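PDB 3G02: epoxide hydrolase from Aspergillus niger, which probably hydrolyses epoxides to vicinal diols, in this case as an enantioselective mutant obtained by directed evolution. Local coordinates for residues Y252-S257 with Y315-V319; G117-S121 with W277-Y282; N215-M219 with D349-V353. The protein carries 9 engineered substitutions. One frame throughout, in Å; residues are numbered along the deposited sequence. Where two conformers were deposited one is given.

Contact 1. Residues Y252-S257 with Y315-V319. Engineered in segment 315-319: Trp318 (natural residue Thr), Val319 (natural residue Thr). With FMT (formic acid), chain C.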
loop_
_atom_site.group_PDB
_atom_site.type_symbol
_atom_site.label_atom_id
_atom_site.label_comp_id
_atom_site.label_asym_id
_atom_site.label_seq_id
_atom_site.Cartn_x
_atom_site.Cartn_y
_atom_site.Cartn_z
ATOM N N TYR A 252 -1.943 2.991 3.660
ATOM C CA TYR A 252 -1.204 1.858 4.222
ATOM C C TYR A 252 -2.163 0.895 4.937
ATOM O O TYR A 252 -2.058 -0.325 4.782
ATOM C CB TYR A 252 -0.098 2.341 5.184
ATOM C CG TYR A 252 -0.669 2.749 6.510
ATOM C CD1 TYR A 252 -1.367 3.952 6.643
ATOM C CD2 TYR A 252 -0.575 1.910 7.616
ATOM C CE1 TYR A 252 -1.955 4.302 7.841
ATOM C CE2 TYR A 252 -1.153 2.252 8.816
ATOM C CZ TYR A 252 -1.843 3.455 8.924
ATOM O OH TYR A 252 -2.438 3.808 10.114
ATOM N N ALA A 253 -3.112 1.462 5.685
ATOM C CA ALA A 253 -4.054 0.697 6.495
ATOM C C ALA A 253 -5.020 -0.055 5.593
ATOM O O ALA A 253 -5.365 -1.209 5.858
ATOM C CB ALA A 253 -4.825 1.631 7.432
ATOM N N MET A 254 -5.443 0.600 4.516
ATOM C CA MET A 254 -6.314 -0.050 3.539
ATOM C C MET A 254 -5.631 -1.238 2.868
ATOM O O MET A 254 -6.269 -2.252 2.591
ATOM C CB MET A 254 -6.783 0.959 2.501
ATOM C CG MET A 254 -7.687 2.031 3.096
ATOM S SD MET A 254 -9.207 1.451 3.865
ATOM C CE MET A 254 -9.938 0.433 2.587
ATOM N N GLU A 255 -4.327 -1.115 2.626
ATOM C CA GLU A 255 -3.558 -2.222 2.060
ATOM C C GLU A 255 -3.415 -3.357 3.075
ATOM O O GLU A 255 -3.608 -4.523 2.729
ATOM C CB GLU A 255 -2.199 -1.730 1.552
ATOM C CG GLU A 255 -1.330 -2.817 0.905
ATOM C CD GLU A 255 -1.851 -3.346 -0.426
ATOM O OE1 GLU A 255 -2.809 -2.780 -0.999
ATOM O OE2 GLU A 255 -1.287 -4.358 -0.910
ATOM N N HIS A 256 -3.117 -3.023 4.330
ATOM C CA HIS A 256 -3.057 -4.037 5.394
ATOM C C HIS A 256 -4.379 -4.795 5.530
ATOM O O HIS A 256 -4.387 -6.004 5.768
ATOM C CB HIS A 256 -2.779 -3.408 6.760
ATOM C CG HIS A 256 -1.437 -2.757 6.911
ATOM N ND1 HIS A 256 -1.048 -2.184 8.102
ATOM C CD2 HIS A 256 -0.398 -2.591 6.057
ATOM C CE1 HIS A 256 0.164 -1.677 7.975
ATOM N NE2 HIS A 256 0.584 -1.912 6.744
ATOM N N SER A 257 -5.482 -4.061 5.401
ATOM C CA SER A 257 -6.815 -4.634 5.561
ATOM C C SER A 257 -7.176 -5.555 4.403
ATOM O O SER A 257 -7.557 -6.709 4.603
ATOM C CB SER A 257 -7.856 -3.525 5.674
ATOM O OG SER A 257 -9.163 -4.074 5.658
ATOM N N TYR A 315 -6.073 -5.651 10.944
ATOM C CA TYR A 315 -6.516 -4.525 10.123
ATOM C C TYR A 315 -7.831 -4.759 9.387
ATOM O O TYR A 315 -8.629 -3.841 9.251
ATOM C CB TYR A 315 -5.424 -4.090 9.146
ATOM C CG TYR A 315 -4.403 -3.187 9.788
ATOM C CD1 TYR A 315 -3.378 -3.715 10.571
ATOM C CD2 TYR A 315 -4.470 -1.802 9.627
ATOM C CE1 TYR A 315 -2.437 -2.885 11.170
ATOM C CE2 TYR A 315 -3.539 -0.964 10.224
ATOM C CZ TYR A 315 -2.528 -1.512 10.995
ATOM O OH TYR A 315 -1.594 -0.695 11.591
ATOM N N ARG A 316 -8.061 -5.983 8.924
ATOM C CA ARG A 316 -9.309 -6.275 8.209
ATOM C C ARG A 316 -10.547 -6.126 9.098
ATOM O O ARG A 316 -11.653 -5.964 8.586
ATOM C CB ARG A 316 -9.264 -7.642 7.526
ATOM C CG ARG A 316 -8.931 -8.808 8.429
ATOM C CD ARG A 316 -8.796 -10.044 7.582
ATOM N NE ARG A 316 -8.288 -11.211 8.296
ATOM C CZ ARG A 316 -7.000 -11.524 8.415
ATOM N NH1 ARG A 316 -6.062 -10.737 7.899
ATOM N NH2 ARG A 316 -6.646 -12.625 9.062
ATOM N N GLU A 317 -10.350 -6.161 10.416
ATOM C CA GLU A 317 -11.421 -5.855 11.374
ATOM C C GLU A 317 -11.330 -4.427 11.920
ATOM O O GLU A 317 -12.353 -3.806 12.219
ATOM C CB GLU A 317 -11.407 -6.840 12.541
ATOM C CG GLU A 317 -11.759 -8.268 12.166
ATOM C CD GLU A 317 -12.103 -9.125 13.371
ATOM O OE1 GLU A 317 -11.826 -8.695 14.512
ATOM O OE2 GLU A 317 -12.653 -10.230 13.166
ATOM N N TRP A 318 -10.111 -3.912 12.062
ATOM C CA TRP A 318 -9.892 -2.614 12.708
ATOM C C TRP A 318 -10.236 -1.413 11.821
ATOM O O TRP A 318 -10.750 -0.407 12.316
ATOM C CB TRP A 318 -8.451 -2.519 13.226
ATOM C CG TRP A 318 -8.157 -1.328 14.109
ATOM C CD1 TRP A 318 -8.746 -1.018 15.308
ATOM C CD2 TRP A 318 -7.176 -0.312 13.873
ATOM N NE1 TRP A 318 -8.198 0.132 15.822
ATOM C CE2 TRP A 318 -7.233 0.587 14.962
ATOM C CE3 TRP A 318 -6.255 -0.071 12.842
ATOM C CZ2 TRP A 318 -6.405 1.710 15.050
ATOM C CZ3 TRP A 318 -5.437 1.047 12.929
ATOM C CH2 TRP A 318 -5.517 1.923 14.030
ATOM N N VAL A 319 -9.942 -1.530 10.528
ATOM C CA VAL A 319 -10.224 -0.467 9.561
ATOM C C VAL A 319 -11.731 -0.118 9.483
ATOM O O VAL A 319 -12.083 1.063 9.549
ATOM C CB VAL A 319 -9.590 -0.774 8.169
ATOM C CG1 VAL A 319 -10.111 0.171 7.098
ATOM C CG2 VAL A 319 -8.070 -0.686 8.250
HETATM C C FMT C . -2.077 1.989 13.073
HETATM O O1 FMT C . -2.256 3.097 13.570
HETATM O O2 FMT C . -2.145 1.798 11.858
HETATM O O HOH W 1 -5.655 -7.680 7.812
#
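Two tyrosines of the helical lid, Tyr252 and Tyr315, meet at the active site of this alpha/beta hydrolase, like the pair that polarises the epoxide oxygen in related enzymes; Tyr315 is the predicted proton donor. Both hydroxyls donate to one oxygen of a bound formic acid, probably from the crystallisation liquor: Tyr315 OH lies 2.6 Å from its O2 and Tyr252 OH 2.7 Å. Tyr252 gets there with chi1 at 77°, which puts CG between its backbone N and carbonyl carbon. The shared oxygen sits at the edge of both rings, consistent with where an epoxide oxygen would be held, and the ring of the engineered Trp318 lies by the formic acid.

Tyr315 is packed as a knob among Tyr252, Ala253, His256 and Ser257. His256 runs alongside it and turns an edge onto its face in a T-shaped pair, planes at 87°, with ND1 3.3 Å above the middle of the Tyr315 ring. NE2 is probably hydrogen-bonded to Trp277 NE1. Ala253 CB touches Tyr315 CE2, 4.0 Å away. The engineered Val319, in one of its two conformers, puts CG1 3.6 Å from Met254 SD and CG2 against Ala253 and Ser257.

Where the backbones come closest, at Ser257 and Arg316, a water lies 2.9 Å from His256 O and accepts from Arg316 N (3.1 Å). The guanidinium of Arg316 leads away to Glu47 of the second subunit.

Helix 251-258 thus lies against helix 315-318, with Tyr252 also touching helix 271-284 and Tyr315 reaching Ile194 of helix 194-205, beside the predicted nucleophile Asp193.

Contact 2. Residues G117-S121 with W277-Y282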
loop_
_atom_site.group_PDB
_atom_site.type_symbol
_atom_site.label_atom_id
_atom_site.label_comp_id
_atom_site.label_asym_id
_atom_site.label_seq_id
_atom_site.Cartn_x
_atom_site.Cartn_y
_atom_site.Cartn_z
ATOM N N GLY A 117 0.328 -1.036 19.688
ATOM C CA GLY A 117 -0.322 -1.263 18.403
ATOM C C GLY A 117 0.722 -1.414 17.310
ATOM O O GLY A 117 1.837 -1.901 17.556
ATOM N N TRP A 118 0.358 -0.998 16.099
ATOM C CA TRP A 118 1.236 -1.106 14.935
ATOM C C TRP A 118 1.656 0.301 14.519
ATOM O O TRP A 118 0.810 1.188 14.465
ATOM C CB TRP A 118 0.487 -1.790 13.779
ATOM C CG TRP A 118 1.374 -2.065 12.593
ATOM C CD1 TRP A 118 1.978 -3.251 12.278
ATOM C CD2 TRP A 118 1.771 -1.130 11.575
ATOM N NE1 TRP A 118 2.733 -3.112 11.135
ATOM C CE2 TRP A 118 2.621 -1.821 10.683
ATOM C CE3 TRP A 118 1.491 0.226 11.334
ATOM C CZ2 TRP A 118 3.203 -1.199 9.574
ATOM C CZ3 TRP A 118 2.062 0.842 10.226
ATOM C CH2 TRP A 118 2.909 0.128 9.359
ATOM N N PRO A 119 2.943 0.510 14.160
ATOM C CA PRO A 119 4.059 -0.426 14.056
ATOM C C PRO A 119 4.893 -0.474 15.327
ATOM O O PRO A 119 6.127 -0.533 15.266
ATOM C CB PRO A 119 4.880 0.172 12.920
ATOM C CG PRO A 119 4.732 1.661 13.125
ATOM C CD PRO A 119 3.349 1.868 13.740
ATOM N N GLY A 120 4.217 -0.461 16.468
ATOM C CA GLY A 120 4.889 -0.509 17.753
ATOM C C GLY A 120 5.121 -1.904 18.296
ATOM O O GLY A 120 5.051 -2.906 17.573
ATOM N N SER A 121 5.407 -1.962 19.592
ATOM C CA SER A 121 5.724 -3.212 20.270
ATOM C C SER A 121 5.850 -2.945 21.761
ATOM O O SER A 121 5.745 -1.804 22.214
ATOM C CB SER A 121 7.043 -3.790 19.753
ATOM O OG SER A 121 8.128 -2.991 20.191
ATOM N N TRP A 277 8.392 1.643 4.455
ATOM C CA TRP A 277 6.973 1.580 4.803
ATOM C C TRP A 277 6.725 1.985 6.253
ATOM O O TRP A 277 5.824 2.784 6.540
ATOM C CB TRP A 277 6.475 0.164 4.562
ATOM C CG TRP A 277 4.988 -0.066 4.690
ATOM C CD1 TRP A 277 4.310 -0.458 5.813
ATOM C CD2 TRP A 277 4.012 0.022 3.641
ATOM N NE1 TRP A 277 2.971 -0.617 5.527
ATOM C CE2 TRP A 277 2.761 -0.328 4.205
ATOM C CE3 TRP A 277 4.070 0.360 2.283
ATOM C CZ2 TRP A 277 1.580 -0.349 3.454
ATOM C CZ3 TRP A 277 2.893 0.348 1.537
ATOM C CH2 TRP A 277 1.664 0.002 2.129
ATOM N N ILE A 278 7.510 1.418 7.167
ATOM C CA ILE A 278 7.343 1.686 8.594
ATOM C C ILE A 278 7.993 3.015 8.987
ATOM O O ILE A 278 7.425 3.786 9.771
ATOM C CB ILE A 278 7.865 0.508 9.450
ATOM C CG1 ILE A 278 6.950 -0.705 9.244
ATOM C CG2 ILE A 278 7.957 0.897 10.925
ATOM C CD1 ILE A 278 7.298 -1.923 10.073
ATOM N N GLY A 279 9.175 3.283 8.436
ATOM C CA GLY A 279 9.885 4.527 8.714
ATOM C C GLY A 279 9.064 5.755 8.381
ATOM O O GLY A 279 9.116 6.749 9.100
ATOM N N GLU A 280 8.289 5.690 7.298
ATOM C CA GLU A 280 7.412 6.810 6.945
ATOM C C GLU A 280 6.535 7.197 8.127
ATOM O O GLU A 280 6.328 8.380 8.395
ATOM C CB GLU A 280 6.526 6.479 5.752
ATOM C CG GLU A 280 5.737 7.687 5.258
ATOM C CD GLU A 280 4.522 7.289 4.462
ATOM O OE1 GLU A 280 4.689 6.681 3.386
ATOM O OE2 GLU A 280 3.392 7.595 4.909
ATOM N N LYS A 281 6.033 6.192 8.836
ATOM C CA LYS A 281 5.129 6.436 9.955
ATOM C C LYS A 281 5.856 6.952 11.192
ATOM O O LYS A 281 5.355 7.833 11.884
ATOM C CB LYS A 281 4.281 5.193 10.258
ATOM C CG LYS A 281 3.517 4.636 9.038
ATOM C CD LYS A 281 2.864 5.737 8.182
ATOM C CE LYS A 281 1.989 5.144 7.082
ATOM N NZ LYS A 281 1.422 6.195 6.176
ATOM N N TYR A 282 7.050 6.429 11.460
ATOM C CA TYR A 282 7.854 6.995 12.543
ATOM C C TYR A 282 8.263 8.440 12.271
ATOM O O TYR A 282 8.506 9.199 13.211
ATOM C CB TYR A 282 9.076 6.128 12.851
ATOM C CG TYR A 282 8.758 4.933 13.720
ATOM C CD1 TYR A 282 8.472 5.088 15.080
ATOM C CD2 TYR A 282 8.741 3.646 13.186
ATOM C CE1 TYR A 282 8.175 3.990 15.885
ATOM C CE2 TYR A 282 8.449 2.542 13.984
ATOM C CZ TYR A 282 8.169 2.717 15.326
ATOM O OH TYR A 282 7.873 1.628 16.121
#
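Trp118 and Pro119, from the HGXP motif that follows strand 110-115, pack against Trp277, Ile278 and Tyr282 on helix 271-284 of the lid. Trp118 extends its side chain, chi1 -174° setting CG opposite the backbone N, and its six-membered ring reaches the helix. Its CH2 corner comes within 3.9 Å of Trp277 CD1, the two indoles meeting rim to rim with planes at 75°, so neither stacks on the other.

The peptide before Pro119 is cis, and this folds the proline back under its neighbour: Pro119 CB sits 3.5 Å from the plane of the Trp118 indole, over its centre. Ile278 then fits both residues with separate branches. Its chi1 of -68° leaves CG1 beside the backbone N, where it meets Trp118 CZ2 at 3.8 Å, while CG2 swings the other way to lie 3.7 Å from Pro119 CB.

Tyr282 slides past the proline in the opposite direction. Tyr282 CE2 passes 3.9 Å from Pro119 CG, and OH comes to 2.9 Å from Pro119 O; the ring itself stacks on Phe376. Lys281 starts toward Trp118, its CG 4.2 Å from Trp118 CZ3, then bends off and ends with NZ 2.7 Å from Glu280 OE2. That salt bridge comes in from above the carboxylate plane, and the same oxygen is also bridged to Arg259 of the second subunit.

Chemically, the interface is mostly apolar, with one close polar pair, Pro119 O and Tyr282 OH; other polar groups look outward, Trp277 NE1 to His256 NE2 and Trp118 N to Asp193 OD2. The latter bond is consistent with the oxyanion-hole role of this motif in relatives, and lid side chains pack against the same tryptophan whose backbone N is bonded to the predicted nucleophile.

Contact 3. Residues N215-M219 with D349-V353. Engineered in segment 215-219: Phe216 (natural residue Leu), Asn218 (natural residue Ala). Engineered in segment 349-353: Val351 (natural residue Cys). With FMT (formic acid), chain D.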
loop_
_atom_site.group_PDB
_atom_site.type_symbol
_atom_site.label_atom_id
_atom_site.label_comp_id
_atom_site.label_asym_id
_atom_site.label_seq_id
_atom_site.Cartn_x
_atom_site.Cartn_y
_atom_site.Cartn_z
ATOM N N ASN A 215 -5.117 6.390 25.164
ATOM C CA ASN A 215 -4.570 7.615 24.572
ATOM C C ASN A 215 -4.847 7.700 23.069
ATOM O O ASN A 215 -4.196 8.460 22.346
ATOM C CB ASN A 215 -3.075 7.787 24.878
ATOM C CG ASN A 215 -2.224 6.672 24.303
ATOM O OD1 ASN A 215 -1.634 6.815 23.232
ATOM N ND2 ASN A 215 -2.155 5.560 25.013
ATOM N N PHE A 216 -5.832 6.927 22.617
ATOM C CA PHE A 216 -6.201 6.865 21.211
ATOM C C PHE A 216 -7.630 6.364 21.101
ATOM O O PHE A 216 -8.001 5.410 21.784
ATOM C CB PHE A 216 -5.255 5.901 20.483
ATOM C CG PHE A 216 -5.436 5.866 18.989
ATOM C CD1 PHE A 216 -4.695 6.713 18.168
ATOM C CD2 PHE A 216 -6.321 4.966 18.402
ATOM C CE1 PHE A 216 -4.852 6.675 16.780
ATOM C CE2 PHE A 216 -6.486 4.929 17.017
ATOM C CZ PHE A 216 -5.744 5.780 16.208
ATOM N N CYS A 217 -8.424 7.010 20.254
ATOM C CA CYS A 217 -9.776 6.542 19.952
ATOM C C CYS A 217 -10.031 6.607 18.454
ATOM O O CYS A 217 -9.865 7.655 17.837
ATOM C CB CYS A 217 -10.831 7.350 20.715
ATOM S SG CYS A 217 -12.530 6.744 20.450
ATOM N N ASN A 218 -10.447 5.473 17.893
ATOM C CA ASN A 218 -10.591 5.277 16.449
ATOM C C ASN A 218 -11.979 5.643 15.899
ATOM O O ASN A 218 -12.273 5.407 14.724
ATOM C CB ASN A 218 -10.255 3.814 16.111
ATOM C CG ASN A 218 -9.914 3.603 14.642
ATOM O OD1 ASN A 218 -10.238 2.560 14.064
ATOM N ND2 ASN A 218 -9.247 4.581 14.038
ATOM N N MET A 219 -12.815 6.234 16.748
ATOM C CA MET A 219 -14.203 6.556 16.395
ATOM C C MET A 219 -14.339 7.563 15.250
ATOM O O MET A 219 -13.442 8.371 15.002
ATOM C CB MET A 219 -14.938 7.104 17.622
ATOM C CG MET A 219 -14.534 8.536 17.989
ATOM S SD MET A 219 -15.350 9.188 19.447
ATOM C CE MET A 219 -17.036 9.359 18.853
ATOM N N ASP A 349 -1.573 13.436 17.545
ATOM C CA ASP A 349 -1.986 12.066 17.280
ATOM C C ASP A 349 -2.731 12.015 15.939
ATOM O O ASP A 349 -3.041 13.054 15.354
ATOM C CB ASP A 349 -2.861 11.541 18.416
ATOM C CG ASP A 349 -2.715 10.044 18.627
ATOM O OD1 ASP A 349 -2.364 9.316 17.670
ATOM O OD2 ASP A 349 -2.964 9.584 19.755
ATOM N N LEU A 350 -3.009 10.807 15.460
ATOM C CA LEU A 350 -3.501 10.603 14.094
ATOM C C LEU A 350 -4.918 11.106 13.872
ATOM O O LEU A 350 -5.215 11.711 12.842
ATOM C CB LEU A 350 -3.426 9.117 13.714
ATOM C CG LEU A 350 -2.088 8.421 13.977
ATOM C CD1 LEU A 350 -2.163 6.956 13.586
ATOM C CD2 LEU A 350 -0.976 9.131 13.222
ATOM N N VAL A 351 -5.787 10.850 14.843
ATOM C CA VAL A 351 -7.212 11.114 14.686
ATOM C C VAL A 351 -7.725 11.795 15.958
ATOM O O VAL A 351 -8.451 11.190 16.752
ATOM C CB VAL A 351 -7.984 9.816 14.332
ATOM C CG1 VAL A 351 -7.706 9.418 12.885
ATOM C CG2 VAL A 351 -7.599 8.666 15.262
ATOM N N PRO A 352 -7.322 13.065 16.160
ATOM C CA PRO A 352 -7.523 13.735 17.445
ATOM C C PRO A 352 -8.953 14.226 17.671
ATOM O O PRO A 352 -9.225 15.432 17.628
ATOM C CB PRO A 352 -6.507 14.884 17.412
ATOM C CG PRO A 352 -6.241 15.142 15.971
ATOM C CD PRO A 352 -6.644 13.931 15.178
ATOM N N VAL A 353 -9.847 13.271 17.919
ATOM C CA VAL A 353 -11.246 13.545 18.238
ATOM C C VAL A 353 -11.344 14.205 19.618
ATOM O O VAL A 353 -10.531 13.916 20.498
ATOM C CB VAL A 353 -12.128 12.260 18.166
ATOM C CG1 VAL A 353 -12.265 11.792 16.727
ATOM C CG2 VAL A 353 -11.574 11.142 19.042
HETATM C C FMT D . -10.853 2.647 20.522
HETATM O O1 FMT D . -10.216 3.076 19.560
HETATM O O2 FMT D . -11.865 3.191 20.967
HETATM O O HOH W 2 -7.838 9.617 19.177
#
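Phe216, an engineered residue, points its ring edge at Asp349: CD1 is 3.5 Å from Asp349 OD1, which lies in the ring plane, and the carboxylate is turned 54° from the ring. A chi1 of -174°, with CG trans to the backbone N, carries the ring across. Phe216 CZ also touches CG2 of Val351, engineered too, at 3.6 Å, the two side chains crossing at a slant. Beyond that pair, Val353 CG2 rests on Met219 CG, 4.1 Å away, and on the CB of Cys217.

One carboxylate oxygen is firmly held. Asp349 OD1 accepts from Leu350 N at 2.7 Å, on its anti side, and from ND1 of His375, consistent with the acid of the charge relay in related epoxide hydrolases. OD2 instead stands 3.1 Å from Asn215 O, acceptor against acceptor.

A water stitches the backbones together, accepting from Cys217 N (2.9 Å) and donating to Val351 O (3.0 Å). The backbone N of Asn218, an engineered residue, donates to a formic acid, probably from the crystallisation liquor, that Arg200 NE also binds.

Both loops leave neighbouring parallel strands of the central sheet, 209-214 and 340-345. Helix 233-248 packs on Val351 and Val353, helix 355-358 meets Met219 and Val353, and the engineered Trp318 of helix 315-318 lies against Phe216.

How the contacts relate
Contacts 2 and 3 are buried; contact 1 is only partly so, and like contact 2 it reaches the second subunit, which contact 3 does not. Contact 1 joins two lid helices, contact 2 brings a lid helix onto a loop of the hydrolase core, and contact 3 pairs two loops that follow adjacent sheet strands. Their chemistry follows: tyrosine hydroxyls and a T-shaped ring pair, then mainly apolar packing, then a carboxylate beside hydrophobic side chains. Contact 1 is the bridge, touching contact 3 through Trp318 and Phe216. Contacts 2 and 3 do not touch: contact 2 lies next to Asp193 and Tyr315 through Trp118, contact 3 next to His375 through Asp349.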